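Local coordinates for protein ATP-dependent DNA ligase (PDB 6NHX) that joins DNA ends in ATP-dependent ligation and works with Ku in non-homologous end joining to repair double-strand breaks, at residues W189-V195 with V273-S279; F223-T229 with R286-W292; S93-G99 with R234-L239. The protein carries 1 engineered substitution. One frame throughout, in Å; residues are numbered along the deposited sequence.

Interactions 1 and 2 lie in the same antiparallel sheet of the C-terminal OB-fold domain, their centres about 8 Å apart, and they meet where Arg277 N approaches Ser291 O at 2.9 Å. Both are partly buried. Interaction 1 is a regular strand pair with backbone bonds along its length, buried valines and an alanine on one face and charged side chains near the ATP on the other. Interaction 2 is looser: one direct backbone bond, two water bridges and ring contacts. Interaction 3 is of another kind, a small polar meeting of two helix ends from the two domains, with the solvent-exposed Arg234 taking part. Trp292, from interaction 2, reaches Ser93 and Leu239 of interaction 3.

Interaction 1 (W189-V195 with V273-S279); sequences WNTQEVV and VAEVRYS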
loop_
_atom_site.group_PDB
_atom_site.type_symbol
_atom_site.label_atom_id
_atom_site.label_comp_id
_atom_site.label_asym_id
_atom_site.label_seq_id
_atom_site.Cartn_x
_atom_site.Cartn_y
_atom_site.Cartn_z
ATOM N N TRP A 189 -5.821 5.770 10.362
ATOM C CA TRP A 189 -6.947 4.900 10.675
ATOM C C TRP A 189 -6.477 3.594 11.284
ATOM O O TRP A 189 -5.515 2.983 10.809
ATOM C CB TRP A 189 -7.733 4.558 9.410
ATOM C CG TRP A 189 -8.592 5.653 8.885
ATOM C CD1 TRP A 189 -8.221 6.645 8.017
ATOM C CD2 TRP A 189 -9.974 5.872 9.186
ATOM N NE1 TRP A 189 -9.298 7.468 7.760
ATOM C CE2 TRP A 189 -10.384 7.014 8.467
ATOM C CE3 TRP A 189 -10.909 5.207 9.993
ATOM C CZ2 TRP A 189 -11.680 7.508 8.533
ATOM C CZ3 TRP A 189 -12.201 5.701 10.055
ATOM C CH2 TRP A 189 -12.573 6.842 9.328
ATOM N N ASN A 190 -7.200 3.145 12.315
ATOM C CA ASN A 190 -7.130 1.746 12.701
ATOM C C ASN A 190 -7.470 0.891 11.489
ATOM O O ASN A 190 -8.381 1.216 10.722
ATOM C CB ASN A 190 -8.178 1.453 13.773
ATOM C CG ASN A 190 -7.867 2.105 15.088
ATOM O OD1 ASN A 190 -6.704 2.275 15.454
ATOM N ND2 ASN A 190 -8.914 2.477 15.818
ATOM N N THR A 191 -6.734 -0.205 11.316
ATOM C CA THR A 191 -6.967 -1.150 10.231
ATOM C C THR A 191 -7.152 -2.548 10.805
ATOM O O THR A 191 -6.597 -2.890 11.854
ATOM C CB THR A 191 -5.821 -1.086 9.207
ATOM O OG1 THR A 191 -5.775 0.236 8.649
ATOM C CG2 THR A 191 -6.019 -2.083 8.079
ATOM N N GLN A 192 -7.997 -3.340 10.146
ATOM C CA GLN A 192 -8.293 -4.694 10.591
ATOM C C GLN A 192 -8.316 -5.601 9.371
ATOM O O GLN A 192 -8.947 -5.267 8.365
ATOM C CB GLN A 192 -9.656 -4.731 11.296
ATOM C CG GLN A 192 -10.136 -6.122 11.716
ATOM C CD GLN A 192 -9.224 -6.774 12.730
ATOM O OE1 GLN A 192 -8.925 -6.187 13.779
ATOM N NE2 GLN A 192 -8.772 -7.998 12.431
ATOM N N GLU A 193 -7.611 -6.730 9.456
ATOM C CA GLU A 193 -7.748 -7.787 8.473
ATOM C C GLU A 193 -9.055 -8.531 8.706
ATOM O O GLU A 193 -9.442 -8.827 9.850
ATOM C CB GLU A 193 -6.576 -8.761 8.576
ATOM C CG GLU A 193 -5.244 -8.109 8.244
ATOM C CD GLU A 193 -4.064 -8.926 8.714
ATOM O OE1 GLU A 193 -4.260 -10.078 9.155
ATOM O OE2 GLU A 193 -2.932 -8.406 8.642
ATOM N N VAL A 194 -9.736 -8.843 7.606
ATOM C CA VAL A 194 -11.003 -9.564 7.651
ATOM C C VAL A 194 -11.002 -10.611 6.551
ATOM O O VAL A 194 -10.226 -10.539 5.599
ATOM C CB VAL A 194 -12.229 -8.635 7.499
ATOM C CG1 VAL A 194 -12.321 -7.641 8.656
ATOM C CG2 VAL A 194 -12.177 -7.915 6.163
ATOM N N VAL A 195 -11.866 -11.611 6.693
ATOM C CA VAL A 195 -12.092 -12.608 5.650
ATOM C C VAL A 195 -13.428 -12.318 4.980
ATOM O O VAL A 195 -14.422 -12.010 5.656
ATOM C CB VAL A 195 -12.039 -14.035 6.228
ATOM C CG1 VAL A 195 -12.400 -15.086 5.171
ATOM C CG2 VAL A 195 -10.666 -14.302 6.817
ATOM N N VAL A 273 -8.533 -12.798 2.266
ATOM C CA VAL A 273 -8.307 -11.780 3.283
ATOM C C VAL A 273 -8.356 -10.407 2.625
ATOM O O VAL A 273 -7.857 -10.207 1.507
ATOM C CB VAL A 273 -6.956 -12.017 3.987
ATOM C CG1 VAL A 273 -6.682 -10.960 5.042
ATOM C CG2 VAL A 273 -6.912 -13.409 4.583
ATOM N N ALA A 274 -8.960 -9.456 3.311
ATOM C CA ALA A 274 -8.951 -8.058 2.926
ATOM C C ALA A 274 -8.579 -7.221 4.137
ATOM O O ALA A 274 -8.619 -7.684 5.276
ATOM C CB ALA A 274 -10.325 -7.619 2.432
ATOM N N GLU A 275 -8.206 -5.974 3.889
ATOM C CA GLU A 275 -7.947 -5.020 4.951
ATOM C C GLU A 275 -8.980 -3.915 4.876
ATOM O O GLU A 275 -9.270 -3.405 3.786
ATOM C CB GLU A 275 -6.549 -4.421 4.820
ATOM C CG GLU A 275 -5.585 -4.921 5.864
ATOM C CD GLU A 275 -4.197 -4.364 5.668
ATOM O OE1 GLU A 275 -3.356 -4.536 6.573
ATOM O OE2 GLU A 275 -3.949 -3.754 4.609
ATOM N N VAL A 276 -9.544 -3.563 6.024
ATOM C CA VAL A 276 -10.465 -2.443 6.095
ATOM C C VAL A 276 -10.015 -1.485 7.188
ATOM O O VAL A 276 -9.364 -1.874 8.165
ATOM C CB VAL A 276 -11.917 -2.913 6.312
ATOM C CG1 VAL A 276 -12.345 -3.850 5.172
ATOM C CG2 VAL A 276 -12.045 -3.604 7.632
ATOM N N ARG A 277 -10.349 -0.218 7.006
ATOM C CA ARG A 277 -10.187 0.788 8.040
ATOM C C ARG A 277 -11.471 0.864 8.845
ATOM O O ARG A 277 -12.547 0.532 8.357
ATOM C CB ARG A 277 -9.940 2.148 7.401
ATOM C CG ARG A 277 -8.789 2.174 6.394
ATOM C CD ARG A 277 -8.667 3.547 5.774
ATOM N NE ARG A 277 -7.846 3.533 4.567
ATOM C CZ ARG A 277 -8.325 3.298 3.355
ATOM N NH1 ARG A 277 -9.620 3.056 3.175
ATOM N NH2 ARG A 277 -7.499 3.308 2.323
ATOM N N TYR A 278 -11.353 1.302 10.094
ATOM C CA TYR A 278 -12.528 1.406 10.945
ATOM C C TYR A 278 -12.212 2.389 12.056
ATOM O O TYR A 278 -11.046 2.653 12.366
ATOM C CB TYR A 278 -12.934 0.035 11.521
ATOM C CG TYR A 278 -11.969 -0.478 12.563
ATOM C CD1 TYR A 278 -12.231 -0.324 13.920
ATOM C CD2 TYR A 278 -10.784 -1.103 12.193
ATOM C CE1 TYR A 278 -11.349 -0.774 14.865
ATOM C CE2 TYR A 278 -9.888 -1.559 13.138
ATOM C CZ TYR A 278 -10.175 -1.391 14.473
ATOM O OH TYR A 278 -9.282 -1.843 15.412
ATOM N N SER A 279 -13.273 2.913 12.674
ATOM C CA SER A 279 -13.085 3.781 13.828
ATOM C C SER A 279 -12.959 2.951 15.096
ATOM O O SER A 279 -11.915 2.953 15.757
ATOM C CB SER A 279 -14.240 4.780 13.939
ATOM O OG SER A 279 -15.483 4.108 13.960
HETATM O O HOH W 1 -9.411 4.698 13.212
HETATM O O HOH W 2 -7.610 -3.469 14.222
#
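Gln192 and Val276 face each other as an antiparallel hydrogen-bonded pair and fix the register of strands 190-195 and 273-278, whose segment axes run at 145°. Gln192 N donates to Val276 O over 2.8 Å, and Val276 N returns a bond to Gln192 O at 3.0 Å. Val194 and Ala274 repeat this reciprocal pattern, while Thr191 with Arg277 and Glu193 with Glu275 fill the non-hydrogen-bonded positions.

At the Asn190 end, a side-chain bond and a water bridge add to these. Asn190 ND2 donates to Ser279 O at 3.0 Å with the acceptor close to the amide plane, and a water joins Asn190 N to Tyr278 O. Gln192 is instead bonded within its own segment: a bend at chi2 (63°) turns its amide forward along the strand, where NE2 donates to Glu193 O and also to Val305 O.

Two CH-pi contacts involve the rings. Arg277 CD sits over a face of the five-membered ring of Trp189, 4.1 Å from its centroid, and Asn190 CB lies over the Tyr278 ring at 3.8 Å from the centroid. Tyr278 carries CG between its backbone N and carbonyl carbon (chi1 71°), an orientation that brings the ring back across the partner strand.

Apolar contact is modest: the Val194 and Val276 side chains cross at about a right angle, CG1 of the first 4.2 Å from CG2 of the second, and both also touch Met213.

Glu193 and Glu275 lie side by side, OE2 to OE1 4.4 Å. Lys299 pairs with Glu193, and Arg293 and Arg296 with Glu275, so mutual repulsion is probably offset. Arg277 forms a salt bridge to Glu163, a probable manganese ligand. The pair is thus an OB-fold strand pairing whose charged face, bearing Glu275 and Arg277, borders the ATP site in the closed enzyme.

Interaction 2 (F223-T229 with R286-W292); sequences FAGRVGT and RLRQSSW
Arg286 lays its guanidinium beside the Phe223 ring, with Phe223 CE1 over the centre of one guanidinium face and 3.6 Å from Arg286 CZ. The two planes are 58° apart, so this is not a parallel stack. The next residues supply the one direct hydrogen bond across the contact: Leu287 N donates to Ala224 O at 2.9 Å and 162°, and Leu287 CD1 packs on Ala224 CB. At the far end, Val227 CG2 reaches Trp292 N at 3.7 Å, while Val227 CG1 approaches the Trp292 ring at CE3 (4.2 Å). Trp292 CB rests against Gly228 O at 3.5 Å.

Between these ends the backbones separate, and water fills in. One molecule donates to both Arg226 O and Leu287 O; a second accepts from Gly228 N and donates to Ser290 O.

The positioning of these groups is traceable to torsions and to nearby residues. A bend at chi2 of Arg286 (-68°) turns its chain back over the Phe223 backbone, CD lying 3.8 Å from Phe223 O, and Thr282 OG1 holds the Arg286 backbone N.

Strand 223-228 is paired on its other side with strand 208-217, through Met213 and Leu211. Strand 273-278 pairs with strand 291-295, and its Val276 touches Val227 and Leu287, while helix 235-243 packs on Thr229 and Trp292.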
loop_
_atom_site.group_PDB
_atom_site.type_symbol
_atom_site.label_atom_id
_atom_site.label_comp_id
_atom_site.label_asym_id
_atom_site.label_seq_id
_atom_site.Cartn_x
_atom_site.Cartn_y
_atom_site.Cartn_z
ATOM N N PHE A 223 -19.436 -12.436 11.883
ATOM C CA PHE A 223 -19.785 -11.332 10.997
ATOM C C PHE A 223 -19.344 -10.000 11.599
ATOM O O PHE A 223 -19.635 -9.695 12.764
ATOM C CB PHE A 223 -21.299 -11.368 10.777
ATOM C CG PHE A 223 -21.825 -10.302 9.867
ATOM C CD1 PHE A 223 -22.956 -9.579 10.221
ATOM C CD2 PHE A 223 -21.229 -10.048 8.647
ATOM C CE1 PHE A 223 -23.468 -8.609 9.383
ATOM C CE2 PHE A 223 -21.737 -9.079 7.805
ATOM C CZ PHE A 223 -22.858 -8.350 8.179
ATOM N N ALA A 224 -18.615 -9.221 10.809
ATOM C CA ALA A 224 -18.065 -7.951 11.251
ATOM C C ALA A 224 -18.677 -6.757 10.532
ATOM O O ALA A 224 -18.285 -5.612 10.801
ATOM C CB ALA A 224 -16.545 -7.949 11.041
ATOM N N GLY A 225 -19.615 -6.985 9.631
ATOM C CA GLY A 225 -20.327 -5.911 8.970
ATOM C C GLY A 225 -20.158 -5.946 7.464
ATOM O O GLY A 225 -19.382 -6.715 6.898
ATOM N N ARG A 226 -20.939 -5.093 6.825
ATOM C CA ARG A 226 -20.818 -4.865 5.401
ATOM C C ARG A 226 -19.847 -3.720 5.171
ATOM O O ARG A 226 -19.903 -2.696 5.860
ATOM C CB ARG A 226 -22.184 -4.491 4.830
ATOM C CG ARG A 226 -22.130 -4.075 3.383
ATOM C CD ARG A 226 -23.413 -3.392 2.941
ATOM N NE ARG A 226 -24.583 -4.125 3.404
ATOM C CZ ARG A 226 -25.037 -5.237 2.840
ATOM N NH1 ARG A 226 -24.430 -5.748 1.777
ATOM N NH2 ARG A 226 -26.106 -5.840 3.339
ATOM N N VAL A 227 -18.944 -3.906 4.215
ATOM C CA VAL A 227 -18.011 -2.863 3.797
ATOM C C VAL A 227 -18.317 -2.512 2.351
ATOM O O VAL A 227 -18.289 -3.381 1.472
ATOM C CB VAL A 227 -16.530 -3.251 3.999
ATOM C CG1 VAL A 227 -16.108 -4.436 3.145
ATOM C CG2 VAL A 227 -15.622 -2.041 3.744
ATOM N N GLY A 228 -18.641 -1.248 2.109
ATOM C CA GLY A 228 -18.804 -0.796 0.741
ATOM C C GLY A 228 -17.467 -0.800 0.021
ATOM O O GLY A 228 -16.416 -0.555 0.615
ATOM N N THR A 229 -17.509 -1.097 -1.278
ATOM C CA THR A 229 -16.283 -1.122 -2.069
ATOM C C THR A 229 -15.823 0.267 -2.491
ATOM O O THR A 229 -14.638 0.444 -2.789
ATOM C CB THR A 229 -16.454 -1.998 -3.316
ATOM O OG1 THR A 229 -17.437 -1.413 -4.182
ATOM C CG2 THR A 229 -16.884 -3.411 -2.933
ATOM N N ARG A 286 -19.150 -5.472 15.392
ATOM C CA ARG A 286 -19.168 -4.875 14.063
ATOM C C ARG A 286 -18.140 -3.751 13.971
ATOM O O ARG A 286 -17.796 -3.117 14.969
ATOM C CB ARG A 286 -20.551 -4.311 13.739
ATOM C CG ARG A 286 -21.702 -5.282 13.977
ATOM C CD ARG A 286 -21.656 -6.433 12.985
ATOM N NE ARG A 286 -22.810 -7.320 13.124
ATOM C CZ ARG A 286 -23.992 -7.086 12.564
ATOM N NH1 ARG A 286 -24.174 -5.987 11.839
ATOM N NH2 ARG A 286 -24.994 -7.943 12.730
ATOM N N LEU A 287 -17.655 -3.499 12.757
ATOM C CA LEU A 287 -16.697 -2.426 12.509
ATOM C C LEU A 287 -17.455 -1.147 12.163
ATOM O O LEU A 287 -18.219 -1.116 11.192
ATOM C CB LEU A 287 -15.736 -2.818 11.388
ATOM C CG LEU A 287 -14.813 -3.992 11.711
ATOM C CD1 LEU A 287 -14.220 -4.557 10.425
ATOM C CD2 LEU A 287 -13.704 -3.575 12.670
ATOM N N ARG A 288 -17.254 -0.100 12.962
ATOM C CA ARG A 288 -17.863 1.192 12.681
ATOM C C ARG A 288 -17.023 1.976 11.679
ATOM O O ARG A 288 -15.792 1.856 11.636
ATOM C CB ARG A 288 -18.009 2.015 13.961
ATOM C CG ARG A 288 -19.175 1.606 14.829
ATOM C CD ARG A 288 -19.542 2.706 15.804
ATOM N NE ARG A 288 -20.879 2.505 16.354
ATOM C CZ ARG A 288 -21.121 2.151 17.611
ATOM N NH1 ARG A 288 -20.116 1.967 18.456
ATOM N NH2 ARG A 288 -22.369 1.985 18.025
ATOM N N GLN A 289 -17.706 2.786 10.868
ATOM C CA GLN A 289 -17.066 3.676 9.898
ATOM C C GLN A 289 -16.039 2.929 9.055
ATOM O O GLN A 289 -14.900 3.370 8.868
ATOM C CB GLN A 289 -16.457 4.896 10.585
ATOM C CG GLN A 289 -17.499 5.817 11.194
ATOM C CD GLN A 289 -16.886 7.044 11.819
ATOM O OE1 GLN A 289 -16.896 7.201 13.039
ATOM N NE2 GLN A 289 -16.341 7.924 10.987
ATOM N N SER A 290 -16.452 1.776 8.549
ATOM C CA SER A 290 -15.537 0.925 7.813
ATOM C C SER A 290 -15.283 1.492 6.422
ATOM O O SER A 290 -16.133 2.167 5.833
ATOM C CB SER A 290 -16.103 -0.493 7.709
ATOM O OG SER A 290 -17.356 -0.489 7.040
ATOM N N SER A 291 -14.088 1.227 5.901
ATOM C CA SER A 291 -13.805 1.542 4.513
ATOM C C SER A 291 -12.837 0.506 3.968
ATOM O O SER A 291 -12.020 -0.056 4.700
ATOM C CB SER A 291 -13.251 2.962 4.320
ATOM O OG SER A 291 -12.010 3.133 4.979
ATOM N N TRP A 292 -12.934 0.286 2.668
ATOM C CA TRP A 292 -12.194 -0.750 1.965
ATOM C C TRP A 292 -10.778 -0.269 1.679
ATOM O O TRP A 292 -10.587 0.749 1.005
ATOM C CB TRP A 292 -12.933 -0.978 0.649
ATOM C CG TRP A 292 -12.306 -1.924 -0.315
ATOM C CD1 TRP A 292 -11.767 -1.619 -1.533
ATOM C CD2 TRP A 292 -12.215 -3.341 -0.180
ATOM N NE1 TRP A 292 -11.315 -2.760 -2.150
ATOM C CE2 TRP A 292 -11.579 -3.832 -1.339
ATOM C CE3 TRP A 292 -12.588 -4.243 0.817
ATOM C CZ2 TRP A 292 -11.317 -5.184 -1.530
ATOM C CZ3 TRP A 292 -12.323 -5.587 0.626
ATOM C CH2 TRP A 292 -11.693 -6.044 -0.539
HETATM O O HOH W 3 -19.061 -2.440 8.604
HETATM O O HOH W 4 -18.433 0.775 4.293
#

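Interaction 3 (S93-G99 with R234-L239); sequences SQMQNRG and RELANL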
loop_
_atom_site.group_PDB
_atom_site.type_symbol
_atom_site.label_atom_id
_atom_site.label_comp_id
_atom_site.label_asym_id
_atom_site.label_seq_id
_atom_site.Cartn_x
_atom_site.Cartn_y
_atom_site.Cartn_z
ATOM N N SER A 93 -6.662 0.152 -3.716
ATOM C CA SER A 93 -7.669 -0.613 -4.445
ATOM C C SER A 93 -7.667 -0.248 -5.925
ATOM O O SER A 93 -7.877 -1.116 -6.778
ATOM C CB SER A 93 -9.059 -0.445 -3.825
ATOM O OG SER A 93 -9.528 0.887 -3.906
ATOM N N GLN A 94 -7.422 1.026 -6.263
ATOM C CA GLN A 94 -7.355 1.366 -7.679
ATOM C C GLN A 94 -6.115 0.789 -8.344
ATOM O O GLN A 94 -6.167 0.412 -9.520
ATOM C CB GLN A 94 -7.476 2.875 -7.901
ATOM C CG GLN A 94 -8.832 3.386 -7.442
ATOM C CD GLN A 94 -9.167 4.768 -7.942
ATOM O OE1 GLN A 94 -8.741 5.176 -9.023
ATOM N NE2 GLN A 94 -9.948 5.501 -7.156
ATOM N N MET A 95 -5.004 0.702 -7.615
ATOM C CA MET A 95 -3.842 -0.008 -8.127
ATOM C C MET A 95 -4.148 -1.488 -8.330
ATOM O O MET A 95 -3.889 -2.051 -9.400
ATOM C CB MET A 95 -2.654 0.182 -7.185
ATOM C CG MET A 95 -1.495 -0.737 -7.485
ATOM S SD MET A 95 -0.791 -0.483 -9.125
ATOM C CE MET A 95 -0.011 1.098 -8.922
ATOM N N GLN A 96 -4.729 -2.131 -7.314
ATOM C CA GLN A 96 -5.031 -3.555 -7.395
ATOM C C GLN A 96 -6.004 -3.873 -8.520
ATOM O O GLN A 96 -5.960 -4.972 -9.087
ATOM C CB GLN A 96 -5.633 -3.993 -6.061
ATOM C CG GLN A 96 -4.920 -5.125 -5.413
ATOM C CD GLN A 96 -5.575 -5.551 -4.118
ATOM O OE1 GLN A 96 -6.684 -5.116 -3.780
ATOM N NE2 GLN A 96 -4.877 -6.384 -3.376
ATOM N N ASN A 97 -6.896 -2.944 -8.852
ATOM C CA ASN A 97 -7.904 -3.166 -9.873
ATOM C C ASN A 97 -7.612 -2.404 -11.154
ATOM O O ASN A 97 -8.527 -2.144 -11.937
ATOM C CB ASN A 97 -9.294 -2.818 -9.334
ATOM C CG ASN A 97 -9.746 -3.769 -8.231
ATOM O OD1 ASN A 97 -10.329 -4.809 -8.510
ATOM N ND2 ASN A 97 -9.489 -3.408 -6.982
ATOM N N ARG A 98 -6.357 -2.045 -11.387
ATOM C CA ARG A 98 -6.043 -1.224 -12.544
ATOM C C ARG A 98 -6.265 -2.004 -13.826
ATOM O O ARG A 98 -6.140 -3.231 -13.874
ATOM C CB ARG A 98 -4.609 -0.710 -12.478
ATOM C CG ARG A 98 -3.534 -1.756 -12.648
ATOM C CD ARG A 98 -2.188 -1.088 -12.468
ATOM N NE ARG A 98 -1.076 -2.028 -12.362
ATOM C CZ ARG A 98 -0.210 -2.268 -13.339
ATOM N NH1 ARG A 98 -0.334 -1.640 -14.502
ATOM N NH2 ARG A 98 0.778 -3.135 -13.156
ATOM N N GLY A 99 -6.629 -1.265 -14.875
ATOM C CA GLY A 99 -6.770 -1.807 -16.196
ATOM C C GLY A 99 -5.723 -1.251 -17.136
ATOM O O GLY A 99 -4.811 -0.527 -16.730
ATOM N N ARG A 234 -14.820 -0.986 -11.987
ATOM C CA ARG A 234 -13.789 -1.931 -12.376
ATOM C C ARG A 234 -13.243 -2.695 -11.183
ATOM O O ARG A 234 -12.870 -3.866 -11.326
ATOM C CB ARG A 234 -12.646 -1.208 -13.105
ATOM C CG ARG A 234 -11.318 -1.926 -13.046
ATOM C CD ARG A 234 -10.674 -2.090 -14.418
ATOM N NE ARG A 234 -9.676 -3.159 -14.424
ATOM C CZ ARG A 234 -9.261 -3.783 -15.520
ATOM N NH1 ARG A 234 -9.753 -3.439 -16.702
ATOM N NH2 ARG A 234 -8.346 -4.742 -15.439
ATOM N N GLU A 235 -13.216 -2.057 -10.003
ATOM C CA GLU A 235 -13.070 -2.812 -8.764
ATOM C C GLU A 235 -13.985 -4.018 -8.765
ATOM O O GLU A 235 -13.591 -5.102 -8.326
ATOM C CB GLU A 235 -13.469 -1.945 -7.569
ATOM C CG GLU A 235 -12.422 -0.991 -7.067
ATOM C CD GLU A 235 -13.007 0.033 -6.112
ATOM O OE1 GLU A 235 -13.428 -0.368 -5.009
ATOM O OE2 GLU A 235 -13.047 1.236 -6.456
ATOM N N LEU A 236 -15.191 -3.847 -9.302
ATOM C CA LEU A 236 -16.262 -4.825 -9.189
ATOM C C LEU A 236 -16.079 -5.955 -10.193
ATOM O O LEU A 236 -16.208 -7.132 -9.842
ATOM C CB LEU A 236 -17.585 -4.105 -9.428
ATOM C CG LEU A 236 -17.699 -2.644 -8.952
ATOM C CD1 LEU A 236 -19.124 -2.160 -9.143
ATOM C CD2 LEU A 236 -17.230 -2.406 -7.507
ATOM N N ALA A 237 -15.760 -5.606 -11.444
ATOM C CA ALA A 237 -15.466 -6.605 -12.467
ATOM C C ALA A 237 -14.254 -7.437 -12.086
ATOM O O ALA A 237 -14.211 -8.641 -12.363
ATOM C CB ALA A 237 -15.220 -5.912 -13.813
ATOM N N ASN A 238 -13.274 -6.817 -11.428
ATOM C CA ASN A 238 -12.086 -7.543 -11.001
ATOM C C ASN A 238 -12.324 -8.269 -9.682
ATOM O O ASN A 238 -11.951 -9.437 -9.537
ATOM C CB ASN A 238 -10.897 -6.582 -10.910
ATOM C CG ASN A 238 -9.708 -7.165 -10.138
ATOM O OD1 ASN A 238 -9.811 -7.520 -8.961
ATOM N ND2 ASN A 238 -8.565 -7.237 -10.805
ATOM N N LEU A 239 -12.902 -7.583 -8.692
ATOM C CA LEU A 239 -13.236 -8.260 -7.443
ATOM C C LEU A 239 -14.155 -9.441 -7.703
ATOM O O LEU A 239 -13.976 -10.510 -7.111
ATOM C CB LEU A 239 -13.882 -7.284 -6.460
ATOM C CG LEU A 239 -13.685 -7.408 -4.954
ATOM C CD1 LEU A 239 -12.226 -7.551 -4.559
ATOM C CD2 LEU A 239 -14.294 -6.177 -4.297
#
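Ser93 meets Glu235 near the start of the contact, its OG 4.2 Å from Glu235 CD, a distance that speaks for packing. The Ser93 side chain also touches Trp292. In helix 92-96, Ser93 O accepts from Asn97 N at 2.9 Å, a bond that holds the turn leading to the central residue of the interface.

Gln96 contributes little directly, Gln96 O lying 3.9 Å from Asn238 ND2, but its side chain reaches the other domain independently through NE2 to Leu295 O.

Asn97, the first residue to leave helical geometry, has the largest buried share of the contact. Its side chain enters between Glu235 and Asn238: CB is 3.8 Å from Glu235 CA, and its amide plane is turned 76° from that of Asn238. CG lies anti to the carbonyl carbon (chi1 -67°), which directs the amide at the first turn of helix 235-239. The backbone carbonyl works separately, Asn97 O accepting a weak bond from Arg234 NE (2.9 Å, 128°) near the guanidinium plane.

Arg98 turns away and bonds to Glu59 O by NH2. Gly99 then passes under the guanidinium of Arg234, CA over the centre of one face and 3.3 Å from CZ; having no side chain, it allows this close approach.

The chemistry is thus mainly polar, joining the weak bond from Arg234 NE to Asn97 O with an asparagine side chain set between Glu235 and Asn238. Such a seam between the nucleotidyltransferase and OB domains is consistent with a closed state able to reopen.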